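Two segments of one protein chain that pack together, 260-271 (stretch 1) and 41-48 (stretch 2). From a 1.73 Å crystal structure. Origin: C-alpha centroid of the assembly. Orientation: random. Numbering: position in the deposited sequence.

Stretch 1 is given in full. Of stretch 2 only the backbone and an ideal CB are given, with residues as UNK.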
# COMPACT_ATOMS: atom_id res chain seq x y z
N PRO A 260 -33.32 0.52 0.78
CA PRO A 260 -32.96 -0.18 -0.44
C PRO A 260 -31.80 0.40 -1.21
O PRO A 260 -31.00 -0.34 -1.79
CB PRO A 260 -34.24 -0.02 -1.29
CG PRO A 260 -35.34 -0.03 -0.24
CD PRO A 260 -34.76 0.87 0.82
N GLU A 261 -31.66 1.72 -1.20
CA GLU A 261 -30.50 2.41 -1.82
C GLU A 261 -29.21 2.11 -1.13
O GLU A 261 -28.20 1.98 -1.80
CB GLU A 261 -30.73 3.90 -1.85
CG GLU A 261 -31.97 4.33 -2.62
CD GLU A 261 -33.31 4.26 -1.83
OE1 GLU A 261 -33.41 3.84 -0.60
OE2 GLU A 261 -34.35 4.59 -2.51
N VAL A 262 -29.25 1.91 0.19
CA VAL A 262 -28.10 1.56 0.92
C VAL A 262 -27.71 0.10 0.75
O VAL A 262 -26.51 -0.23 0.56
CB VAL A 262 -28.30 1.89 2.44
CG1 VAL A 262 -27.11 1.47 3.24
CG2 VAL A 262 -28.60 3.39 2.60
N MET A 263 -28.71 -0.80 0.90
CA MET A 263 -28.50 -2.22 0.73
C MET A 263 -27.85 -2.52 -0.60
O MET A 263 -26.88 -3.31 -0.65
CB MET A 263 -29.80 -2.95 0.92
CG MET A 263 -29.72 -4.46 0.71
SD MET A 263 -28.62 -5.44 1.80
CE MET A 263 -29.42 -5.09 3.39
N LEU A 264 -28.37 -1.97 -1.68
CA LEU A 264 -27.84 -2.27 -2.99
C LEU A 264 -26.61 -1.46 -3.40
O LEU A 264 -26.01 -1.74 -4.45
CB LEU A 264 -28.91 -2.10 -4.09
CG LEU A 264 -29.85 -3.30 -4.25
CD1 LEU A 264 -30.81 -3.05 -5.41
CD2 LEU A 264 -29.11 -4.56 -4.58
N GLY A 265 -26.29 -0.41 -2.65
CA GLY A 265 -25.10 0.35 -2.93
C GLY A 265 -25.23 1.16 -4.20
O GLY A 265 -24.31 1.25 -4.98
N ILE A 266 -26.38 1.83 -4.37
CA ILE A 266 -26.70 2.42 -5.67
C ILE A 266 -25.69 3.49 -6.10
O ILE A 266 -25.45 3.70 -7.32
CB ILE A 266 -28.17 2.94 -5.68
CG1 ILE A 266 -28.64 3.16 -7.11
CG2 ILE A 266 -28.41 4.24 -4.90
CD1 ILE A 266 -29.00 1.86 -7.84
N ASP A 267 -25.16 4.20 -5.12
CA ASP A 267 -24.23 5.29 -5.40
C ASP A 267 -22.78 4.84 -5.46
O ASP A 267 -21.88 5.64 -5.48
CB ASP A 267 -24.42 6.41 -4.35
CG ASP A 267 -25.77 7.18 -4.53
OD1 ASP A 267 -26.22 7.37 -5.74
OD2 ASP A 267 -26.42 7.53 -3.50
N GLY A 268 -22.56 3.54 -5.42
CA GLY A 268 -21.22 2.97 -5.49
C GLY A 268 -20.62 2.61 -4.17
O GLY A 268 -19.44 2.54 -4.04
N THR A 269 -21.44 2.43 -3.17
CA THR A 269 -21.02 2.19 -1.84
C THR A 269 -20.99 0.69 -1.55
O THR A 269 -21.52 -0.10 -2.33
CB THR A 269 -21.96 2.98 -0.87
OG1 THR A 269 -23.36 2.72 -1.09
CG2 THR A 269 -21.71 4.47 -1.01
N ARG A 270 -20.49 0.32 -0.39
CA ARG A 270 -20.39 -1.07 0.02
C ARG A 270 -21.82 -1.72 0.14
O ARG A 270 -22.65 -1.23 0.88
CB ARG A 270 -19.71 -1.17 1.33
CG ARG A 270 -19.44 -2.57 1.82
CD ARG A 270 -18.78 -2.50 3.21
NE ARG A 270 -18.65 -3.82 3.80
CZ ARG A 270 -17.64 -4.64 3.51
NH1 ARG A 270 -17.60 -5.89 4.00
NH2 ARG A 270 -16.68 -4.23 2.67
N PRO A 271 -22.07 -2.81 -0.60
CA PRO A 271 -23.40 -3.45 -0.50
C PRO A 271 -23.65 -3.99 0.90
O PRO A 271 -22.73 -4.46 1.60
CB PRO A 271 -23.30 -4.59 -1.50
CG PRO A 271 -22.09 -4.34 -2.32
CD PRO A 271 -21.17 -3.54 -1.48
N UNK A 41 -16.47 8.65 1.40
CA UNK A 41 -16.06 7.33 1.81
C UNK A 41 -16.83 6.17 1.11
O UNK A 41 -17.71 6.39 0.25
CB UNK A 41 -16.23 7.22 3.33
N UNK A 42 -16.57 4.94 1.58
CA UNK A 42 -17.20 3.76 0.97
C UNK A 42 -18.55 3.38 1.54
O UNK A 42 -19.20 2.54 0.95
CB UNK A 42 -16.26 2.56 1.11
N UNK A 43 -19.02 4.00 2.62
CA UNK A 43 -20.27 3.73 3.22
C UNK A 43 -21.26 4.88 2.93
O UNK A 43 -20.86 6.05 2.78
CB UNK A 43 -20.09 3.51 4.72
N UNK A 44 -22.54 4.54 2.91
CA UNK A 44 -23.62 5.52 2.58
C UNK A 44 -24.03 6.31 3.85
O UNK A 44 -25.21 6.37 4.20
CB UNK A 44 -24.84 4.80 1.99
N UNK A 45 -23.06 6.99 4.44
CA UNK A 45 -23.28 7.77 5.66
C UNK A 45 -24.25 8.94 5.42
O UNK A 45 -25.00 9.33 6.29
CB UNK A 45 -21.95 8.30 6.19
N UNK A 46 -24.25 9.48 4.24
CA UNK A 46 -25.13 10.56 3.90
C UNK A 46 -26.59 10.17 3.81
O UNK A 46 -27.45 11.03 3.63
CB UNK A 46 -24.68 11.17 2.57
N UNK A 47 -26.93 8.89 3.93
CA UNK A 47 -28.32 8.46 3.92
C UNK A 47 -28.81 8.08 5.30
O UNK A 47 -29.91 7.54 5.42
CB UNK A 47 -28.50 7.28 2.97
N UNK A 48 -28.04 8.35 6.33
CA UNK A 48 -28.47 8.04 7.69
C UNK A 48 -29.22 9.25 8.26
O UNK A 48 -28.91 10.40 7.94
CB UNK A 48 -27.28 7.67 8.57

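Position 41 has a phi of 71°, a value that by itself favours glycine, and an ideal CB here would find nothing of stretch 1 within 5.5 Å. The residue is Gly 41.

At position 42 the backbone does the work. The N of Arg 270 donates a nearly straight hydrogen bond to the carbonyl O of residue 42, 2.9 Å away, and any residue type could supply that oxygen. CA-to-CB points sideways, and the ideal CB lies 5.0 Å from the N of Arg 270; a phi of -88° leaves many types possible, proline among them. The residue is Pro 42. Its ring makes no close contact with stretch 1.

Position 43 turns its CB away, with an extended backbone. A short side chain would miss stretch 1; the end of a longer one could come nearer, within reach of the aliphatic part of Arg 270. An apolar chain such as leucine or methionine would suit. It is Leu 43, whose CD2 comes within 4.0 Å of the CD of Arg 270.

At position 44 CA-to-CB points toward stretch 1. Its CB is 4.0 Å from the OG1 of Thr 269 and 4.1 Å from the CG2 of Val 262, so these contacts are already made at the first carbon. A small side chain such as alanine suits, with serine a plausible alternative beside the threonine hydroxyl. Ala 44 packs its methyl against Val 262.

Position 45 is out of reach of stretch 1, which sets no preference. The residue is Leu 45.

Position 46 points sideways, and only a long side chain could approach the carboxylate of Asp 267. Charge would favour lysine or arginine, and a polar group could also serve. The residue is instead Glu 46: its OE2 lies 4.2 Å from the OD2 of Asp 267, a like-charge approach mediated by water 1, which donates to both oxygens and accepts from the side chain of residue 47.

Position 47 faces stretch 1, its CB 3.9 Å from the CG2 of Val 262, with the carboxylates of Glu 261 and Asp 267 farther out. A long side chain, apolar along its stem and positive at its tip, is called for: lysine or arginine. Arg 47 runs its CD past the CG2 of Val 262 at 3.7 Å, then forms a salt bridge from NH2 to the OD2 of Asp 267 at 2.9 Å, near the guanidinium plane. Its NE donates to water 1. The CB of Glu 261 covers one face, and water 2 links NH1 to the OE1 of Glu 261, weakly on the glutamate side.

Position 48 points sideways with no near partner in stretch 1, so many types would do. It is Leu 48.

Stretch 2 41-48: GPLALERL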
# COMPACT_ATOMS: atom_id res chain seq x y z
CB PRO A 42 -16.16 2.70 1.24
CG PRO A 42 -15.57 3.07 2.56
CD PRO A 42 -15.53 4.57 2.57
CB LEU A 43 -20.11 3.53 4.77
CG LEU A 43 -19.20 2.38 5.18
CD1 LEU A 43 -18.95 2.50 6.67
CD2 LEU A 43 -19.84 1.01 4.87
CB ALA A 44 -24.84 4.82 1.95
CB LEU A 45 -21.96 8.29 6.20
CG LEU A 45 -20.88 7.24 6.53
CD1 LEU A 45 -19.63 7.90 7.12
CD2 LEU A 45 -21.41 6.16 7.41
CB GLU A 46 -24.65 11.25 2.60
CG GLU A 46 -25.00 10.50 1.30
CD GLU A 46 -24.02 9.31 0.92
OE1 GLU A 46 -23.08 8.98 1.70
OE2 GLU A 46 -24.25 8.71 -0.16
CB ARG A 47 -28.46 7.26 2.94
CG ARG A 47 -28.26 7.68 1.50
CD ARG A 47 -28.57 6.52 0.58
NE ARG A 47 -28.44 6.90 -0.83
CZ ARG A 47 -29.46 7.23 -1.61
NH1 ARG A 47 -30.70 7.26 -1.16
NH2 ARG A 47 -29.23 7.55 -2.89
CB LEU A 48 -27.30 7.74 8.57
CG LEU A 48 -26.49 6.52 8.07
CD1 LEU A 48 -25.33 6.28 8.98
CD2 LEU A 48 -27.33 5.28 7.96
O HOH W 1 -25.54 6.60 -1.36
O HOH W 2 -31.66 5.87 1.46
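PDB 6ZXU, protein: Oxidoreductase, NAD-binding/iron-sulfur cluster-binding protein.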